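Local coordinates for protein phosphoacetylglucosamine mutase (Aspergillus lentulus, PDB 5O9X) that catalyses the interconversion of N-acetylglucosamine 6-phosphate and N-acetylglucosamine 1-phosphate, at residues A[19-25]-A[100-104]; A[48-52]-A[111-115]. The protein carries 1 engineered substitution. One frame throughout, in Å; residues are numbered along the deposited sequence.

Interaction 1 of 2, residues A[19-25]-A[100-104]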
loop_
_atom_site.group_PDB
_atom_site.type_symbol
_atom_site.label_atom_id
_atom_site.label_comp_id
_atom_site.label_asym_id
_atom_site.label_seq_id
_atom_site.Cartn_x
_atom_site.Cartn_y
_atom_site.Cartn_z
ATOM N N LYS A 19 -28.842 -8.737 -2.683
ATOM C CA LYS A 19 -28.236 -7.413 -2.818
ATOM C C LYS A 19 -28.897 -6.452 -1.874
ATOM O O LYS A 19 -30.122 -6.502 -1.724
ATOM C CB LYS A 19 -28.396 -6.834 -4.211
ATOM C CG LYS A 19 -27.556 -7.504 -5.249
ATOM C CD LYS A 19 -27.673 -6.763 -6.550
ATOM C CE LYS A 19 -26.494 -5.850 -6.757
ATOM N NZ LYS A 19 -26.961 -4.586 -7.359
ATOM N N PRO A 20 -28.109 -5.558 -1.235
ATOM C CA PRO A 20 -28.743 -4.501 -0.442
ATOM C C PRO A 20 -29.430 -3.481 -1.334
ATOM O O PRO A 20 -28.891 -3.091 -2.386
ATOM C CB PRO A 20 -27.553 -3.846 0.315
ATOM C CG PRO A 20 -26.333 -4.232 -0.439
ATOM C CD PRO A 20 -26.632 -5.536 -1.119
ATOM N N GLU A 21 -30.611 -3.047 -0.919
ATOM C CA GLU A 21 -31.478 -2.273 -1.800
ATOM C C GLU A 21 -30.870 -0.915 -2.038
ATOM O O GLU A 21 -30.451 -0.236 -1.110
ATOM C CB GLU A 21 -32.883 -2.108 -1.207
ATOM C CG GLU A 21 -33.595 -3.409 -0.916
ATOM C CD GLU A 21 -34.978 -3.437 -1.533
ATOM O OE1 GLU A 21 -35.180 -2.774 -2.586
ATOM O OE2 GLU A 21 -35.860 -4.121 -0.962
ATOM N N GLY A 22 -30.806 -0.537 -3.296
ATOM C CA GLY A 22 -30.379 0.793 -3.598
ATOM C C GLY A 22 -28.879 1.070 -3.608
ATOM O O GLY A 22 -28.521 2.124 -4.071
ATOM N N LYS A 23 -28.002 0.169 -3.110
ATOM C CA LYS A 23 -26.539 0.467 -3.128
ATOM C C LYS A 23 -25.968 0.236 -4.509
ATOM O O LYS A 23 -26.220 -0.809 -5.158
ATOM C CB LYS A 23 -25.717 -0.349 -2.123
ATOM C CG LYS A 23 -26.307 -0.427 -0.724
ATOM C CD LYS A 23 -26.468 0.914 -0.010
ATOM C CE LYS A 23 -26.662 0.690 1.478
ATOM N NZ LYS A 23 -26.613 1.982 2.204
ATOM N N ILE A 24 -25.210 1.223 -4.953
ATOM C CA ILE A 24 -24.422 1.138 -6.176
ATOM C C ILE A 24 -22.961 1.005 -5.680
ATOM O O ILE A 24 -22.552 1.752 -4.828
ATOM C CB ILE A 24 -24.620 2.393 -7.057
ATOM C CG1 ILE A 24 -26.084 2.422 -7.674
ATOM C CG2 ILE A 24 -23.522 2.486 -8.118
ATOM C CD1 ILE A 24 -26.596 3.793 -8.102
ATOM N N PHE A 25 -22.227 0.025 -6.196
ATOM C CA PHE A 25 -20.865 -0.270 -5.756
ATOM C C PHE A 25 -19.840 0.311 -6.726
ATOM O O PHE A 25 -20.094 0.394 -7.910
ATOM C CB PHE A 25 -20.678 -1.784 -5.617
ATOM C CG PHE A 25 -21.696 -2.419 -4.743
ATOM C CD1 PHE A 25 -21.675 -2.215 -3.357
ATOM C CD2 PHE A 25 -22.706 -3.240 -5.301
ATOM C CE1 PHE A 25 -22.618 -2.815 -2.529
ATOM C CE2 PHE A 25 -23.673 -3.818 -4.461
ATOM C CZ PHE A 25 -23.624 -3.619 -3.079
ATOM N N ALA A 100 -20.469 -6.523 -10.011
ATOM C CA ALA A 100 -20.915 -6.170 -8.641
ATOM C C ALA A 100 -22.245 -5.421 -8.651
ATOM O O ALA A 100 -23.003 -5.476 -7.675
ATOM C CB ALA A 100 -19.854 -5.344 -7.938
ATOM N N ASN A 101 -22.523 -4.696 -9.746
ATOM C CA ASN A 101 -23.784 -3.953 -9.858
ATOM C C ASN A 101 -24.923 -4.703 -10.608
ATOM O O ASN A 101 -26.060 -4.221 -10.649
ATOM C CB ASN A 101 -23.547 -2.540 -10.401
ATOM C CG ASN A 101 -22.765 -1.683 -9.406
ATOM O OD1 ASN A 101 -21.635 -1.277 -9.676
ATOM N ND2 ASN A 101 -23.337 -1.454 -8.238
ATOM N N ALA A 102 -24.615 -5.873 -11.164
ATOM C CA ALA A 102 -25.628 -6.710 -11.830
ATOM C C ALA A 102 -26.691 -7.160 -10.834
ATOM O O ALA A 102 -26.330 -7.636 -9.718
ATOM C CB ALA A 102 -24.981 -7.937 -12.419
ATOM N N PRO A 103 -28.002 -7.058 -11.233
ATOM C CA PRO A 103 -29.004 -7.777 -10.454
ATOM C C PRO A 103 -28.565 -9.222 -10.354
ATOM O O PRO A 103 -27.971 -9.774 -11.293
ATOM C CB PRO A 103 -30.290 -7.638 -11.272
ATOM C CG PRO A 103 -30.049 -6.499 -12.204
ATOM C CD PRO A 103 -28.567 -6.480 -12.471
ATOM N N LEU A 104 -28.803 -9.810 -9.188
ATOM C CA LEU A 104 -28.368 -11.158 -8.906
ATOM C C LEU A 104 -28.950 -12.171 -9.878
ATOM O O LEU A 104 -28.267 -13.118 -10.310
ATOM C CB LEU A 104 -28.771 -11.473 -7.437
ATOM C CG LEU A 104 -27.805 -12.101 -6.468
ATOM C CD1 LEU A 104 -26.420 -11.525 -6.683
ATOM C CD2 LEU A 104 -28.282 -11.864 -5.048
#
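Lys19 and Phe25, six residues apart in the loop between helix 4-14 and strand 32-35, meet the C-terminal end of helix 91-101 in quite different ways. The lysine chain runs in alongside three successive carbonyls. Its CE sits 3.6 Å from Ala100 O and 3.5 Å from Ala102 O, while NZ makes a weak hydrogen bond of 3.4 Å to Asn101 O. Bends late in the chain, with chi3 at 99° and chi4 at -141°, carry the ammonium group back to that oxygen. The partial negative charge of the helix C terminus would probably favour the ammonium group here. Phe25 presents an edge instead: its CD2 lies 3.3 Å from Ala100 O, which is near the ring plane, and Phe25 CB packs against Ala100 CB. The ring and the Asn101 carboxamide are nearly parallel, their planes 19° apart, and the amide carbon CG of Asn101 lies 3.7 Å from both N and O of Phe25. At the far end, Leu104 CD2 rests against Lys19 N. A type II turn from Pro20 to Lys23, with Gly22 at its third position, folds the loop back between these two attachments. Phe25 also reaches Met34 and Val42. The arrangement is a loop packed over a helix C terminus, here within the first alpha/beta/alpha domain of the phosphohexomutase fold.

Interaction 2 of 2, residues A[48-52]-A[111-115]; sequences LLATL and YDELV
The Tyr111 ring points an edge at the backbone of helix 40-56: Leu48 O lies in the ring plane, 3.6 Å from Tyr111 CE2. Leu52 approaches the same ring obliquely, with its CG 3.6 Å from Tyr111 CE2 and its CD2 equally close to Tyr111 CZ. Beyond the ring, the hydroxyl ends beside a methyl group, Thr51 CG2 being 3.5 Å from Tyr111 OH. Leu48 adds a further apolar touch, its CG 4.0 Å from Tyr111 CD2. The ring gets to this position because CG of Tyr111 is anti to the backbone N (chi1 -168°), which sends the aromatic group across to the neighbouring helix.

The two helical segments run in nearly the same direction, crossing at -23°, with their axes 11.3 Å apart. This is helix-against-helix packing in alpha/beta/alpha domain I of the phosphohexomutase family, and the large side chains of Tyr111 and Leu52 span the wide separation.

Past the ring, the two branches of Leu52 reach different residues of helix 107-118. CD1 meets Leu114 CB at 3.8 Å, the two side chains crossing at about a right angle, and CD2 approaches Val115 CG1. Leu114 continues on to Tyr95 and Leu99 of helix 91-101, while Ile10 of helix 4-14 touches both Leu48 and Tyr111. The hydroxyl of Thr51 is hydrogen-bonded to Gly47 O and to Thr152 OG1.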
loop_
_atom_site.group_PDB
_atom_site.type_symbol
_atom_site.label_atom_id
_atom_site.label_comp_id
_atom_site.label_asym_id
_atom_site.label_seq_id
_atom_site.Cartn_x
_atom_site.Cartn_y
_atom_site.Cartn_z
ATOM N N LEU A 48 -16.372 -14.548 -9.351
ATOM C CA LEU A 48 -16.623 -14.617 -10.819
ATOM C C LEU A 48 -15.563 -13.918 -11.668
ATOM O O LEU A 48 -15.006 -14.537 -12.600
ATOM C CB LEU A 48 -18.023 -14.066 -11.062
ATOM C CG LEU A 48 -19.202 -15.041 -10.921
ATOM C CD1 LEU A 48 -19.120 -16.145 -9.889
ATOM C CD2 LEU A 48 -20.503 -14.274 -10.812
ATOM N N LEU A 49 -15.236 -12.668 -11.326
ATOM C CA LEU A 49 -14.192 -11.912 -12.015
ATOM C C LEU A 49 -12.797 -12.562 -11.946
ATOM O O LEU A 49 -12.112 -12.629 -12.965
ATOM C CB LEU A 49 -14.131 -10.492 -11.495
ATOM C CG LEU A 49 -13.241 -9.677 -12.450
ATOM C CD1 LEU A 49 -13.929 -9.370 -13.776
ATOM C CD2 LEU A 49 -12.812 -8.412 -11.801
ATOM N N ALA A 50 -12.399 -13.029 -10.749
ATOM C CA ALA A 50 -11.119 -13.692 -10.569
ATOM C C ALA A 50 -11.031 -14.908 -11.504
ATOM O O ALA A 50 -9.961 -15.174 -12.035
ATOM C CB ALA A 50 -10.895 -14.145 -9.087
ATOM N N THR A 51 -12.115 -15.646 -11.636
ATOM C CA THR A 51 -12.138 -16.849 -12.536
ATOM C C THR A 51 -11.862 -16.387 -14.012
ATOM O O THR A 51 -10.974 -16.913 -14.687
ATOM C CB THR A 51 -13.493 -17.590 -12.496
ATOM O OG1 THR A 51 -13.745 -18.125 -11.195
ATOM C CG2 THR A 51 -13.500 -18.797 -13.495
ATOM N N LEU A 52 -12.586 -15.354 -14.450
ATOM C CA LEU A 52 -12.402 -14.817 -15.792
ATOM C C LEU A 52 -11.005 -14.292 -16.014
ATOM O O LEU A 52 -10.446 -14.460 -17.127
ATOM C CB LEU A 52 -13.432 -13.716 -16.105
ATOM C CG LEU A 52 -14.898 -14.211 -16.187
ATOM C CD1 LEU A 52 -15.791 -13.059 -16.608
ATOM C CD2 LEU A 52 -15.105 -15.391 -17.159
ATOM N N TYR A 111 -22.010 -12.469 -16.669
ATOM C CA TYR A 111 -20.822 -13.344 -16.802
ATOM C C TYR A 111 -20.559 -13.728 -18.278
ATOM O O TYR A 111 -19.443 -13.538 -18.792
ATOM C CB TYR A 111 -21.011 -14.596 -15.955
ATOM C CG TYR A 111 -19.796 -15.495 -15.739
ATOM C CD1 TYR A 111 -19.751 -16.810 -16.294
ATOM C CD2 TYR A 111 -18.718 -15.092 -14.906
ATOM C CE1 TYR A 111 -18.663 -17.663 -16.053
ATOM C CE2 TYR A 111 -17.644 -15.952 -14.665
ATOM C CZ TYR A 111 -17.603 -17.216 -15.240
ATOM O OH TYR A 111 -16.538 -18.041 -14.994
ATOM N N ASP A 112 -21.573 -14.271 -18.964
ATOM C CA ASP A 112 -21.430 -14.612 -20.410
ATOM C C ASP A 112 -21.165 -13.403 -21.299
ATOM O O ASP A 112 -20.334 -13.466 -22.228
ATOM C CB ASP A 112 -22.637 -15.407 -20.929
ATOM C CG ASP A 112 -22.594 -16.861 -20.492
ATOM O OD1 ASP A 112 -21.508 -17.503 -20.657
ATOM O OD2 ASP A 112 -23.643 -17.346 -19.982
ATOM N N GLU A 113 -21.817 -12.282 -20.972
ATOM C CA GLU A 113 -21.608 -11.042 -21.693
ATOM C C GLU A 113 -20.111 -10.707 -21.595
ATOM O O GLU A 113 -19.453 -10.383 -22.606
ATOM C CB GLU A 113 -22.487 -9.993 -21.042
ATOM C CG GLU A 113 -22.668 -8.670 -21.736
ATOM C CD GLU A 113 -23.396 -7.661 -20.839
ATOM O OE1 GLU A 113 -24.446 -8.000 -20.205
ATOM O OE2 GLU A 113 -22.899 -6.520 -20.762
ATOM N N LEU A 114 -19.543 -10.897 -20.391
ATOM C CA LEU A 114 -18.120 -10.642 -20.185
ATOM C C LEU A 114 -17.213 -11.586 -20.906
ATOM O O LEU A 114 -16.155 -11.140 -21.421
ATOM C CB LEU A 114 -17.747 -10.535 -18.690
ATOM C CG LEU A 114 -18.121 -9.211 -18.049
ATOM C CD1 LEU A 114 -17.938 -9.245 -16.512
ATOM C CD2 LEU A 114 -17.356 -8.046 -18.657
ATOM N N VAL A 115 -17.567 -12.867 -20.959
ATOM C CA VAL A 115 -16.656 -13.774 -21.665
ATOM C C VAL A 115 -16.495 -13.391 -23.172
ATOM O O VAL A 115 -15.380 -13.464 -23.714
ATOM C CB VAL A 115 -16.905 -15.295 -21.399
ATOM C CG1 VAL A 115 -17.787 -15.552 -20.197
ATOM C CG2 VAL A 115 -17.395 -16.080 -22.612
#

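From the N terminus, helix 4-14 leads into the loop 19-25, the first half of interaction 1. Strand 32-35 follows, and then helix 40-56, which carries the first half of interaction 2. After strands 61-66 and 75-81, the end of helix 91-101 and the residues just after it (100-104) close interaction 1; helix 107-118, next in the chain, closes interaction 2. The segments therefore alternate, so the two chain loops cross. The contact centres are about 17 Å apart, and their nearest atoms, about 7 Å apart, do not touch. Interaction 1 ties the early loop to a helix end, whereas interaction 2 joins two helices of the same domain.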